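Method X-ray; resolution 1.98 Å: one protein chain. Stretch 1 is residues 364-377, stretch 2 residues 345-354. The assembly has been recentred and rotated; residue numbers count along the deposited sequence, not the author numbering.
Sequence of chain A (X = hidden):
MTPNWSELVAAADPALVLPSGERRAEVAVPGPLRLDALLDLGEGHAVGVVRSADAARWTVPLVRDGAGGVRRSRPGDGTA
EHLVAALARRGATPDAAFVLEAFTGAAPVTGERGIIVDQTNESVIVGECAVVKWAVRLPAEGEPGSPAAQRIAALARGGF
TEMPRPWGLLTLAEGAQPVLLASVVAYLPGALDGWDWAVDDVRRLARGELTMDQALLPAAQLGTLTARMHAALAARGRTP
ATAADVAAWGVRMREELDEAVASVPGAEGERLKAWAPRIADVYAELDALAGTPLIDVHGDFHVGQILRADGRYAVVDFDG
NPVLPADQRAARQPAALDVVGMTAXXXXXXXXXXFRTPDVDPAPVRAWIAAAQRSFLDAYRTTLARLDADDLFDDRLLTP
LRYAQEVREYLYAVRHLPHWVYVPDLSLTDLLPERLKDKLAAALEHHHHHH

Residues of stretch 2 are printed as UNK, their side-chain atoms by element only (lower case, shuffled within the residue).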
# COMPACT_ATOMS: atom_id res chain seq x y z
N PRO A 364 31.58 -2.21 -2.84
CA PRO A 364 30.82 -2.78 -1.71
C PRO A 364 29.31 -2.64 -1.85
O PRO A 364 28.57 -3.52 -1.40
CB PRO A 364 31.35 -2.00 -0.50
CG PRO A 364 32.01 -0.78 -1.07
CD PRO A 364 32.55 -1.19 -2.40
N VAL A 365 28.83 -1.55 -2.45
CA VAL A 365 27.38 -1.39 -2.62
C VAL A 365 26.84 -2.43 -3.60
O VAL A 365 25.80 -3.04 -3.36
CB VAL A 365 27.05 0.04 -3.08
CG1 VAL A 365 25.54 0.20 -3.30
CG2 VAL A 365 27.56 1.06 -2.09
N ARG A 366 27.55 -2.65 -4.70
CA ARG A 366 27.07 -3.61 -5.69
C ARG A 366 27.15 -5.04 -5.16
O ARG A 366 26.25 -5.85 -5.42
CB ARG A 366 27.87 -3.47 -6.99
CG ARG A 366 27.66 -2.13 -7.68
CD ARG A 366 28.46 -2.01 -8.97
NE ARG A 366 27.94 -2.88 -10.03
CZ ARG A 366 28.54 -3.07 -11.20
NH1 ARG A 366 29.69 -2.46 -11.47
NH2 ARG A 366 28.00 -3.87 -12.10
N ALA A 367 28.18 -5.35 -4.38
CA ALA A 367 28.22 -6.62 -3.68
C ALA A 367 27.03 -6.76 -2.75
O ALA A 367 26.42 -7.83 -2.64
CB ALA A 367 29.52 -6.75 -2.89
N TRP A 368 26.65 -5.66 -2.10
CA TRP A 368 25.51 -5.69 -1.19
C TRP A 368 24.20 -5.90 -1.95
O TRP A 368 23.30 -6.62 -1.48
CB TRP A 368 25.46 -4.39 -0.36
CG TRP A 368 24.21 -4.27 0.47
CD1 TRP A 368 24.04 -4.66 1.77
CD2 TRP A 368 22.95 -3.75 0.04
NE1 TRP A 368 22.74 -4.39 2.17
CE2 TRP A 368 22.06 -3.84 1.13
CE3 TRP A 368 22.50 -3.19 -1.17
CZ2 TRP A 368 20.73 -3.41 1.05
CZ3 TRP A 368 21.18 -2.75 -1.24
CH2 TRP A 368 20.32 -2.85 -0.14
N ILE A 369 24.06 -5.27 -3.12
CA ILE A 369 22.85 -5.47 -3.92
C ILE A 369 22.62 -6.96 -4.18
O ILE A 369 21.52 -7.49 -3.95
CB ILE A 369 22.95 -4.68 -5.24
CG1 ILE A 369 22.89 -3.18 -4.95
CG2 ILE A 369 21.81 -5.11 -6.19
CD1 ILE A 369 23.04 -2.32 -6.20
N ALA A 370 23.65 -7.65 -4.68
CA ALA A 370 23.52 -9.06 -4.98
C ALA A 370 23.29 -9.88 -3.71
O ALA A 370 22.40 -10.74 -3.65
CB ALA A 370 24.76 -9.56 -5.72
N ALA A 371 24.09 -9.61 -2.67
CA ALA A 371 23.97 -10.38 -1.43
C ALA A 371 22.66 -10.09 -0.71
O ALA A 371 22.09 -10.99 -0.07
CB ALA A 371 25.16 -10.09 -0.53
N ALA A 372 22.14 -8.87 -0.83
CA ALA A 372 20.89 -8.53 -0.15
C ALA A 372 19.71 -9.26 -0.78
O ALA A 372 18.81 -9.73 -0.07
CB ALA A 372 20.66 -7.01 -0.20
N GLN A 373 19.71 -9.41 -2.11
CA GLN A 373 18.65 -10.17 -2.76
C GLN A 373 18.69 -11.63 -2.34
O GLN A 373 17.65 -12.22 -2.08
CB GLN A 373 18.75 -9.98 -4.28
CG GLN A 373 18.43 -8.51 -4.68
CD GLN A 373 18.55 -8.20 -6.18
OE1 GLN A 373 17.74 -8.66 -6.98
NE2 GLN A 373 19.54 -7.40 -6.54
N ARG A 374 19.90 -12.22 -2.24
CA ARG A 374 20.02 -13.58 -1.75
C ARG A 374 19.61 -13.70 -0.28
O ARG A 374 18.91 -14.65 0.10
CB ARG A 374 21.45 -14.07 -1.95
CG ARG A 374 21.73 -15.48 -1.43
CD ARG A 374 20.71 -16.49 -1.96
NE ARG A 374 20.60 -16.44 -3.41
CZ ARG A 374 19.59 -16.96 -4.11
NH1 ARG A 374 19.59 -16.86 -5.43
NH2 ARG A 374 18.60 -17.57 -3.49
N SER A 375 20.03 -12.73 0.56
CA SER A 375 19.64 -12.76 1.97
C SER A 375 18.13 -12.69 2.13
O SER A 375 17.56 -13.40 2.96
CB SER A 375 20.31 -11.61 2.73
OG SER A 375 21.72 -11.66 2.64
N PHE A 376 17.47 -11.82 1.36
CA PHE A 376 16.03 -11.69 1.44
C PHE A 376 15.34 -12.99 1.06
O PHE A 376 14.50 -13.50 1.81
CB PHE A 376 15.54 -10.56 0.52
CG PHE A 376 14.05 -10.40 0.50
CD1 PHE A 376 13.27 -11.19 -0.31
CD2 PHE A 376 13.44 -9.45 1.31
CE1 PHE A 376 11.90 -11.06 -0.31
CE2 PHE A 376 12.08 -9.29 1.29
CZ PHE A 376 11.30 -10.11 0.49
N LEU A 377 15.68 -13.54 -0.12
CA LEU A 377 15.03 -14.76 -0.59
C LEU A 377 15.28 -15.95 0.34
O LEU A 377 14.36 -16.74 0.60
CB LEU A 377 15.53 -15.09 -2.00
CG LEU A 377 15.04 -14.18 -3.11
CD1 LEU A 377 15.73 -14.52 -4.42
CD2 LEU A 377 13.52 -14.28 -3.27
N UNK A 345 13.22 -3.13 -5.03
CA UNK A 345 13.41 -1.95 -4.20
C UNK A 345 14.79 -1.95 -3.52
O UNK A 345 15.46 -0.92 -3.47
c UNK A 345 12.30 -1.88 -3.15
o UNK A 345 12.29 -0.63 -2.49
N UNK A 346 15.23 -3.11 -3.03
CA UNK A 346 16.54 -3.20 -2.39
C UNK A 346 17.65 -2.92 -3.40
O UNK A 346 18.62 -2.21 -3.09
c UNK A 346 16.23 -3.93 0.61
c UNK A 346 15.85 -4.85 -0.54
c UNK A 346 16.73 -4.58 -1.77
c UNK A 346 15.92 -6.28 -0.11
N UNK A 347 17.54 -3.49 -4.60
CA UNK A 347 18.47 -3.14 -5.67
C UNK A 347 18.51 -1.63 -5.89
O UNK A 347 19.58 -1.02 -5.96
c UNK A 347 18.05 -3.88 -6.94
o UNK A 347 19.43 -4.75 -8.64
c UNK A 347 19.04 -3.73 -8.07
o UNK A 347 19.42 -2.60 -8.39
N UNK A 348 17.33 -1.02 -5.98
CA UNK A 348 17.25 0.42 -6.27
C UNK A 348 17.86 1.27 -5.15
O UNK A 348 18.45 2.33 -5.43
n UNK A 348 13.81 -0.01 -7.83
c UNK A 348 13.55 -0.77 -8.88
c UNK A 348 15.80 0.80 -6.50
c UNK A 348 15.72 -0.73 -8.59
n UNK A 348 14.69 -1.20 -9.38
c UNK A 348 15.17 0.04 -7.63
N UNK A 349 17.71 0.84 -3.90
CA UNK A 349 18.36 1.51 -2.78
C UNK A 349 19.86 1.59 -3.02
O UNK A 349 20.47 2.64 -2.84
c UNK A 349 18.96 1.30 -0.33
c UNK A 349 18.05 0.79 -1.46
c UNK A 349 16.60 1.01 -1.07
N UNK A 350 20.45 0.48 -3.44
CA UNK A 350 21.86 0.47 -3.74
C UNK A 350 22.21 1.40 -4.88
O UNK A 350 23.22 2.10 -4.82
N UNK A 351 21.38 1.43 -5.93
CA UNK A 351 21.66 2.32 -7.05
C UNK A 351 21.63 3.77 -6.60
O UNK A 351 22.45 4.58 -7.03
n UNK A 351 22.54 -3.43 -9.92
n UNK A 351 21.75 -1.36 -9.38
c UNK A 351 20.66 2.10 -8.19
c UNK A 351 22.75 -2.14 -9.74
c UNK A 351 20.56 0.66 -8.67
n UNK A 351 23.98 -1.64 -9.89
c UNK A 351 21.87 0.09 -9.13
N UNK A 352 20.65 4.12 -5.76
CA UNK A 352 20.50 5.51 -5.31
C UNK A 352 21.69 5.93 -4.45
O UNK A 352 22.19 7.05 -4.57
c UNK A 352 19.13 6.97 -3.75
c UNK A 352 17.98 5.55 -5.52
c UNK A 352 19.17 5.65 -4.54
N UNK A 353 22.17 5.04 -3.56
CA UNK A 353 23.32 5.36 -2.73
C UNK A 353 24.51 5.70 -3.61
O UNK A 353 25.21 6.69 -3.39
c UNK A 353 22.58 4.07 -0.71
c UNK A 353 25.02 4.42 -1.09
c UNK A 353 23.65 4.21 -1.76
N UNK A 354 24.75 4.88 -4.64
CA UNK A 354 25.90 5.10 -5.50
C UNK A 354 25.76 6.39 -6.28
O UNK A 354 26.72 7.14 -6.46
c UNK A 354 26.10 3.89 -6.43
c UNK A 354 26.54 2.66 -5.61
c UNK A 354 27.10 4.22 -7.52

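Position 345 carries one carbon and then one oxygen, out of reach of stretch 1; a short hydroxyl makes it Ser345. At 346 there are four carbons, forked at the second, with CA-to-CB toward stretch 1. One branch end lies 4.3 Å from CH2 of Trp368, the other 4.3 Å from CD2 of Phe376. The fork beyond CB says Leu346, whose CD2 and CD1 are those two ends.

Position 347 has two carbons, the second bearing two oxygens, one of them 3.4 Å from CG2 of Ile369 and 3.4 Å from NE2 of Gln373. A short carboxylate is Asp347, and that oxygen, OD2, accepts a weak hydrogen bond from NE2 of Gln373, with an N-H...acceptor angle of 129°. Position 348 has one carbon and a five-membered ring of three carbons and two nitrogens; its CA-to-CB bond points away from stretch 1, and no side-chain atom comes nearer to it than 7.9 Å; this is His348. At 349 a single carbon carries two more, branching at CB, with one branch 4.4 Å from CH2 of Trp368, which gives Val349, by its CG1.

Position 350 has no side-chain atoms at all, so it is Gly350. An ideal CB here would point toward stretch 1 and fall 2.5 Å from CG1 of Ile369, a clash. The bare backbone instead leaves its CA 3.9 Å from CD1 of Ile369 and its O 3.4 Å from CG1 of Val365.

Position 351 shows three carbons, a nitrogen, then a carbon with two more nitrogens, that last carbon 3.6 Å from CD1 of Ile369. The CA-to-CB bond points away, but the chain's end returns: Arg351, one face of its guanidinium over CD1 of Ile369. Its NE bridges to OD1 of Asp347 at 2.8 Å, one helical turn back. At 352 one carbon carries two more, out of reach of stretch 1: Val352. At 353 the same fork recurs, with CA-to-CB toward stretch 1 and one branch 4.3 Å from CG2 of Val365: Val353, by its CG1. At 354 it recurs again, one branch 3.5 Å from CG1 of Val365: Val354, by its CG2.

The two helices run nearly antiparallel, at 171°, their axes 9.0 Å apart at closest approach, and together bury 549 Å². The rule at the centre is a missing side chain: Gly350 makes room for Ile369, and Val365 packs alongside, with CA of Val365 5.9 Å from CA of Gly350. Towards one end Leu346 meets two aromatic rings, with its own O at the edge of the Trp368 ring, 3.2 Å from CZ3; towards the other, valines meet Val365. The polar part is economical: the salt bridge within stretch 2 joins Asp347 to Arg351, both lie against Ile369, and the weak bond from Gln373 adds a polar link across the apolar packing.

Stretch 2, residues 345-354: SLDHVGRVVV
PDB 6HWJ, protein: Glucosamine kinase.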